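2-C-methyl-D-erythritol 2,4-cyclodiphosphate synthase (Thermus thermophilus, PDB 1IV4) catalyses the conversion of 4-diphosphocytidyl-2-C-methyl-D-erythritol 2-phosphate to the cyclic 2,4-diphosphate with release of CMP, a step of isoprenoid precursor biosynthesis. Local coordinates at residues A94-T99 and I127-K132; L98-P103 and S140-R145. The protein carries 3 engineered substitutions. One frame throughout, in Å; residues are numbered along the deposited sequence.

Contact 1: A94-T99 and I127-K132. With MG (magnesium ion), chain I; C5P (cytidine-5'-monophosphate), chain J.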
loop_
_atom_site.group_PDB
_atom_site.type_symbol
_atom_site.label_atom_id
_atom_site.label_comp_id
_atom_site.label_asym_id
_atom_site.label_seq_id
_atom_site.Cartn_x
_atom_site.Cartn_y
_atom_site.Cartn_z
ATOM N N ALA A 94 -0.424 -12.855 6.495
ATOM C CA ALA A 94 -0.013 -11.467 6.644
ATOM C C ALA A 94 1.163 -11.180 5.693
ATOM O O ALA A 94 2.143 -11.923 5.696
ATOM C CB ALA A 94 0.403 -11.132 8.059
ATOM N N SER A 95 1.050 -10.114 4.906
ATOM C CA SER A 95 2.112 -9.706 4.002
ATOM C C SER A 95 2.435 -8.245 4.252
ATOM O O SER A 95 1.559 -7.401 4.110
ATOM C CB SER A 95 1.669 -9.930 2.555
ATOM O OG SER A 95 2.728 -9.646 1.625
ATOM N N LEU A 96 3.685 -7.925 4.602
ATOM C CA LEU A 96 3.928 -6.500 4.890
ATOM C C LEU A 96 5.316 -6.082 4.401
ATOM O O LEU A 96 6.153 -6.962 4.227
ATOM C CB LEU A 96 3.818 -6.240 6.382
ATOM C CG LEU A 96 4.914 -6.889 7.221
ATOM C CD1 LEU A 96 4.976 -6.229 8.603
ATOM C CD2 LEU A 96 4.736 -8.377 7.373
ATOM N N VAL A 97 5.501 -4.785 4.235
ATOM C CA VAL A 97 6.769 -4.238 3.763
ATOM C C VAL A 97 7.298 -3.255 4.797
ATOM O O VAL A 97 6.552 -2.371 5.209
ATOM C CB VAL A 97 6.594 -3.523 2.422
ATOM C CG1 VAL A 97 7.930 -2.986 1.933
ATOM C CG2 VAL A 97 6.020 -4.498 1.392
ATOM N N LEU A 98 8.556 -3.394 5.201
ATOM C CA LEU A 98 9.191 -2.414 6.063
ATOM C C LEU A 98 10.187 -1.596 5.263
ATOM O O LEU A 98 11.027 -2.172 4.556
ATOM C CB LEU A 98 9.933 -3.055 7.246
ATOM C CG LEU A 98 9.139 -4.056 8.070
ATOM C CD1 LEU A 98 9.982 -4.659 9.181
ATOM C CD2 LEU A 98 7.926 -3.380 8.669
ATOM N N THR A 99 10.003 -0.288 5.431
ATOM C CA THR A 99 10.854 0.669 4.721
ATOM C C THR A 99 11.713 1.434 5.729
ATOM O O THR A 99 11.183 2.098 6.611
ATOM C CB THR A 99 10.059 1.683 3.887
ATOM O OG1 THR A 99 9.253 0.959 2.954
ATOM C CG2 THR A 99 11.008 2.592 3.113
ATOM N N ILE A 127 3.696 -15.895 6.396
ATOM C CA ILE A 127 4.241 -14.609 6.842
ATOM C C ILE A 127 5.072 -14.066 5.685
ATOM O O ILE A 127 6.123 -14.600 5.307
ATOM C CB ILE A 127 5.102 -14.716 8.109
ATOM C CG1 ILE A 127 4.306 -15.284 9.287
ATOM C CG2 ILE A 127 5.743 -13.360 8.421
ATOM C CD1 ILE A 127 3.251 -14.289 9.724
ATOM N N GLY A 128 4.544 -12.984 5.090
ATOM C CA GLY A 128 5.233 -12.418 3.936
ATOM C C GLY A 128 5.901 -11.108 4.326
ATOM O O GLY A 128 5.262 -10.075 4.262
ATOM N N LEU A 129 7.173 -11.163 4.700
ATOM C CA LEU A 129 7.925 -10.012 5.159
ATOM C C LEU A 129 8.980 -9.578 4.158
ATOM O O LEU A 129 9.828 -10.380 3.732
ATOM C CB LEU A 129 8.584 -10.395 6.495
ATOM C CG LEU A 129 9.433 -9.304 7.151
ATOM C CD1 LEU A 129 8.598 -8.070 7.457
ATOM C CD2 LEU A 129 10.061 -9.876 8.421
ATOM N N THR A 130 8.938 -8.312 3.745
ATOM C CA THR A 130 9.994 -7.847 2.834
ATOM C C THR A 130 10.551 -6.522 3.358
ATOM O O THR A 130 9.859 -5.786 4.038
ATOM C CB THR A 130 9.552 -7.640 1.383
ATOM O OG1 THR A 130 8.472 -6.698 1.355
ATOM C CG2 THR A 130 9.026 -8.949 0.804
ATOM N N PHE A 131 11.808 -6.252 3.029
ATOM C CA PHE A 131 12.446 -5.011 3.494
ATOM C C PHE A 131 12.908 -4.159 2.324
ATOM O O PHE A 131 13.368 -4.676 1.287
ATOM C CB PHE A 131 13.693 -5.311 4.332
ATOM C CG PHE A 131 13.549 -6.433 5.339
ATOM C CD1 PHE A 131 12.518 -6.450 6.259
ATOM C CD2 PHE A 131 14.456 -7.485 5.355
ATOM C CE1 PHE A 131 12.398 -7.474 7.178
ATOM C CE2 PHE A 131 14.348 -8.497 6.273
ATOM C CZ PHE A 131 13.326 -8.511 7.208
ATOM N N LYS A 132 12.851 -2.838 2.490
ATOM C CA LYS A 132 13.417 -1.971 1.460
ATOM C C LYS A 132 13.989 -0.719 2.127
ATOM O O LYS A 132 13.536 -0.405 3.228
ATOM C CB LYS A 132 12.389 -1.509 0.442
ATOM C CG LYS A 132 11.329 -2.469 -0.023
ATOM C CD LYS A 132 11.704 -3.122 -1.341
ATOM C CE LYS A 132 12.495 -2.208 -2.259
ATOM N NZ LYS A 132 13.313 -2.974 -3.252
HETATM MG MG MG I . 14.446 -1.475 -4.112
HETATM O O3P C5P J . 15.795 -0.395 -1.044
HETATM P P C5P J . 16.807 -1.357 -1.769
HETATM O O1P C5P J . 18.121 -0.778 -1.915
HETATM O O2P C5P J . 16.220 -2.033 -3.087
HETATM O "O5'" C5P J . 16.930 -2.689 -0.878
HETATM C "C5'" C5P J . 17.776 -3.744 -1.242
HETATM C "C4'" C5P J . 17.643 -4.803 -0.247
HETATM O "O4'" C5P J . 18.160 -4.672 1.093
HETATM C "C3'" C5P J . 16.269 -5.496 -0.084
HETATM O "O3'" C5P J . 15.553 -6.162 -1.154
HETATM C "C2'" C5P J . 16.297 -6.089 1.306
HETATM O "O2'" C5P J . 16.894 -7.328 1.017
HETATM C "C1'" C5P J . 17.561 -5.642 1.928
HETATM N N1 C5P J . 17.275 -4.591 3.030
HETATM C C2 C5P J . 17.615 -4.904 4.398
HETATM N N3 C5P J . 17.409 -4.047 5.431
HETATM C C4 C5P J . 16.850 -2.755 5.205
HETATM C C5 C5P J . 16.475 -2.360 3.875
HETATM C C6 C5P J . 16.719 -3.272 2.859
HETATM O O2 C5P J . 18.107 -6.017 4.644
HETATM N N4 C5P J . 16.670 -1.896 6.224
HETATM O O HOH W 1 5.924 -8.018 1.673
HETATM O O HOH W 2 15.166 0.214 -5.027
HETATM O O HOH W 3 13.884 0.168 -2.733
HETATM O O HOH W 4 14.935 -2.270 -5.650
#
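The carbonyl oxygen of Leu96 accepts a hydrogen bond from Thr130 N (3.1 Å, in the carbonyl plane) and probably a second from a water 2.8 Å away. That water also meets the Thr130 hydroxyl, which chi1 of 58° sets between the backbone N and carbonyl carbon; there OG1 lies 3.3 Å from Val97 CG2. Five backbone hydrogen bonds join the parallel strands, including a short, nearly straight one from Gly128 N to Ala94 O (2.7 Å, 169° at the hydrogen). Gly128, having no side chain, lets Ser95 OG lie 3.7 Å from Gly128 O; that hydroxyl bonds to Ser50 OG and Tyr5 N of the second subunit. On the other face, covered by helices 39-50 and 109-120, Leu129 CD1 sits between two leucines, 3.9 Å from Leu96 CD2 and 4.1 Å from Leu98 CD1. Leu98 CD1 also meets the Phe131 ring edge. Lys132 bends at chi2 and chi3, its NZ modelled 2.1 Å from a magnesium ion that also binds a CMP phosphate oxygen and Asp8 of the second subunit. Strand 91-99, helix 109-120 and strand 127-132 form a beta-alpha-beta crossover, delivering Phe131 and Lys132 to the nucleotide site between subunits.

Contact 2: L98-P103 and S140-R145. With C5P (cytidine-5'-monophosphate), chain J.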
loop_
_atom_site.group_PDB
_atom_site.type_symbol
_atom_site.label_atom_id
_atom_site.label_comp_id
_atom_site.label_asym_id
_atom_site.label_seq_id
_atom_site.Cartn_x
_atom_site.Cartn_y
_atom_site.Cartn_z
ATOM N N LEU A 98 8.556 -3.394 5.201
ATOM C CA LEU A 98 9.191 -2.414 6.063
ATOM C C LEU A 98 10.187 -1.596 5.263
ATOM O O LEU A 98 11.027 -2.172 4.556
ATOM C CB LEU A 98 9.933 -3.055 7.246
ATOM C CG LEU A 98 9.139 -4.056 8.070
ATOM C CD1 LEU A 98 9.982 -4.659 9.181
ATOM C CD2 LEU A 98 7.926 -3.380 8.669
ATOM N N THR A 99 10.003 -0.288 5.431
ATOM C CA THR A 99 10.854 0.669 4.721
ATOM C C THR A 99 11.713 1.434 5.729
ATOM O O THR A 99 11.183 2.098 6.611
ATOM C CB THR A 99 10.059 1.683 3.887
ATOM O OG1 THR A 99 9.253 0.959 2.954
ATOM C CG2 THR A 99 11.008 2.592 3.113
ATOM N N LEU A 100 13.017 1.275 5.574
ATOM C CA LEU A 100 13.953 1.980 6.435
ATOM C C LEU A 100 15.367 1.814 5.870
ATOM O O LEU A 100 15.717 0.780 5.293
ATOM C CB LEU A 100 13.857 1.499 7.876
ATOM C CG LEU A 100 14.490 0.142 8.159
ATOM C CD1 LEU A 100 14.572 -0.113 9.659
ATOM C CD2 LEU A 100 13.700 -0.942 7.448
ATOM N N ASP A 101 16.155 2.869 6.033
ATOM C CA ASP A 101 17.456 2.922 5.385
ATOM C C ASP A 101 18.480 2.084 6.140
ATOM O O ASP A 101 19.245 1.386 5.481
ATOM C CB ASP A 101 17.982 4.355 5.292
ATOM C CG ASP A 101 17.155 5.233 4.383
ATOM O OD1 ASP A 101 16.109 4.796 3.874
ATOM O OD2 ASP A 101 17.563 6.393 4.172
ATOM N N ARG A 102 18.459 2.221 7.452
ATOM C CA ARG A 102 19.313 1.481 8.378
ATOM C C ARG A 102 18.563 1.205 9.665
ATOM O O ARG A 102 17.607 1.932 10.016
ATOM C CB ARG A 102 20.590 2.290 8.652
ATOM C CG ARG A 102 20.267 3.691 9.130
ATOM C CD ARG A 102 21.472 4.628 9.236
ATOM N NE ARG A 102 21.186 5.668 10.225
ATOM C CZ ARG A 102 21.989 6.234 11.107
ATOM N NH1 ARG A 102 23.276 5.917 11.221
ATOM N NH2 ARG A 102 21.475 7.161 11.911
ATOM N N PRO A 103 18.897 0.166 10.420
ATOM C CA PRO A 103 19.935 -0.805 10.084
ATOM C C PRO A 103 19.491 -1.802 9.019
ATOM O O PRO A 103 18.306 -1.875 8.687
ATOM C CB PRO A 103 20.114 -1.575 11.407
ATOM C CG PRO A 103 18.751 -1.535 12.021
ATOM C CD PRO A 103 18.248 -0.156 11.722
ATOM N N SER A 140 14.932 9.472 7.752
ATOM C CA SER A 140 14.793 9.494 9.199
ATOM C C SER A 140 13.478 8.856 9.659
ATOM O O SER A 140 13.001 9.226 10.729
ATOM C CB SER A 140 14.889 10.926 9.731
ATOM O OG SER A 140 16.137 11.523 9.414
ATOM N N HIS A 141 12.893 7.945 8.881
ATOM C CA HIS A 141 11.667 7.286 9.323
ATOM C C HIS A 141 11.706 5.783 9.098
ATOM O O HIS A 141 12.419 5.344 8.198
ATOM C CB HIS A 141 10.429 7.802 8.574
ATOM C CG HIS A 141 10.125 9.219 8.942
ATOM N ND1 HIS A 141 9.086 9.591 9.750
ATOM C CD2 HIS A 141 10.754 10.366 8.587
ATOM C CE1 HIS A 141 9.074 10.914 9.886
ATOM N NE2 HIS A 141 10.076 11.398 9.193
ATOM N N VAL A 142 10.908 5.066 9.883
ATOM C CA VAL A 142 10.593 3.672 9.587
ATOM C C VAL A 142 9.121 3.665 9.165
ATOM O O VAL A 142 8.309 4.315 9.835
ATOM C CB VAL A 142 10.890 2.727 10.750
ATOM C CG1 VAL A 142 10.201 3.106 12.067
ATOM C CG2 VAL A 142 10.533 1.304 10.348
ATOM N N GLN A 143 8.841 2.948 8.065
ATOM C CA GLN A 143 7.475 2.872 7.567
ATOM C C GLN A 143 7.111 1.396 7.403
ATOM O O GLN A 143 7.995 0.605 7.058
ATOM C CB GLN A 143 7.273 3.562 6.225
ATOM C CG GLN A 143 7.893 4.957 6.212
ATOM C CD GLN A 143 8.008 5.479 4.784
ATOM O OE1 GLN A 143 9.112 5.608 4.239
ATOM N NE2 GLN A 143 6.837 5.748 4.206
ATOM N N ALA A 144 5.832 1.095 7.646
ATOM C CA ALA A 144 5.356 -0.263 7.411
ATOM C C ALA A 144 3.993 -0.216 6.735
ATOM O O ALA A 144 3.175 0.627 7.087
ATOM C CB ALA A 144 5.221 -1.074 8.698
ATOM N N ARG A 145 3.782 -1.107 5.779
ATOM C CA ARG A 145 2.471 -1.226 5.136
ATOM C C ARG A 145 2.127 -2.708 5.109
ATOM O O ARG A 145 2.995 -3.526 4.790
ATOM C CB ARG A 145 2.522 -0.539 3.768
ATOM C CG ARG A 145 2.828 0.968 3.890
ATOM C CD ARG A 145 2.584 1.709 2.585
ATOM N NE ARG A 145 2.943 3.132 2.689
ATOM C CZ ARG A 145 4.177 3.589 2.505
ATOM N NH1 ARG A 145 5.191 2.783 2.208
ATOM N NH2 ARG A 145 4.424 4.895 2.616
HETATM O O3P C5P J . 15.795 -0.395 -1.044
HETATM P P C5P J . 16.807 -1.357 -1.769
HETATM O O1P C5P J . 18.121 -0.778 -1.915
HETATM O O2P C5P J . 16.220 -2.033 -3.087
HETATM O "O5'" C5P J . 16.930 -2.689 -0.878
HETATM C "C5'" C5P J . 17.776 -3.744 -1.242
HETATM C "C4'" C5P J . 17.643 -4.803 -0.247
HETATM O "O4'" C5P J . 18.160 -4.672 1.093
HETATM C "C3'" C5P J . 16.269 -5.496 -0.084
HETATM O "O3'" C5P J . 15.553 -6.162 -1.154
HETATM C "C2'" C5P J . 16.297 -6.089 1.306
HETATM O "O2'" C5P J . 16.894 -7.328 1.017
HETATM C "C1'" C5P J . 17.561 -5.642 1.928
HETATM N N1 C5P J . 17.275 -4.591 3.030
HETATM C C2 C5P J . 17.615 -4.904 4.398
HETATM N N3 C5P J . 17.409 -4.047 5.431
HETATM C C4 C5P J . 16.850 -2.755 5.205
HETATM C C5 C5P J . 16.475 -2.360 3.875
HETATM C C6 C5P J . 16.719 -3.272 2.859
HETATM O O2 C5P J . 18.107 -6.017 4.644
HETATM N N4 C5P J . 16.670 -1.896 6.224
HETATM O O HOH W 5 14.992 5.262 7.163
#
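The side-chain amide of Gln143 has Thr99 on one side of its plane, with CB and CG2 of the threonine approaching from there; the two side chains run alongside each other. The second flat group, the cytosine of CMP, has Phe131 CB over one face, and Leu100 CD2 approaches its amino nitrogen from that same side. Thr99 and Gln143 form an antiparallel hydrogen-bonded pair, where strand 91-99 meets strand 141-150 inside the mixed sheet. Thr99 N donates to Gln143 O over 2.7 Å and almost straight (178°), although it stands somewhat out of the plane of the Gln143 carbonyl. The return bond, from Gln143 N to Thr99 O, is 2.9 Å long, with its donor in the plane of the Thr99 carbonyl. One step back, Leu98 and Ala144 make a non-hydrogen-bonded pair, their side chains meeting at 3.6 Å between Leu98 CD2 and Ala144 CB, against helix 39-50. Beyond Thr99 the chains part: Leu100 CB still touches Val142 CG2 at 4.1 Å, while its CG, set between the backbone N and carbonyl carbon, carries CD2 toward the cytosine amino group. A water spans the widening gap, accepting from Asp101 N and probably donating to His141 O. Ser134 holds Asp101 OD1. A cis peptide joins Arg102 to Pro103 as this loop turns around the base; the backbone amides of Leu105 and Gly106 also hydrogen-bond to the nucleotide. CMP N4 donates to two main-chain oxygens, Leu100 O at 3.0 Å (166°) and, more bent, Pro103 O at 3.0 Å (145°).

How the contacts relate
Contacts 1 and 2 lie side by side in one mixed sheet, their centres about 11 Å apart. Strand 91-99 sits between their partners and belongs to both, with Leu98 and Thr99 common to the two: strand 127-132 runs parallel on one flank and strand 141-150 antiparallel on the other. Along the chain the shared strand comes first, then helix 109-120, strand 127-132 and finally strand 141-150. Val97 N and Arg145 O, 2.9 Å apart, probably add a backbone hydrogen bond between them, as do Leu100 N and Lys132 O. Both contacts reach the same CMP: contact 1 brings Lys132 to its phosphate end, contact 2 the base-binding carbonyls of Leu100 and Pro103.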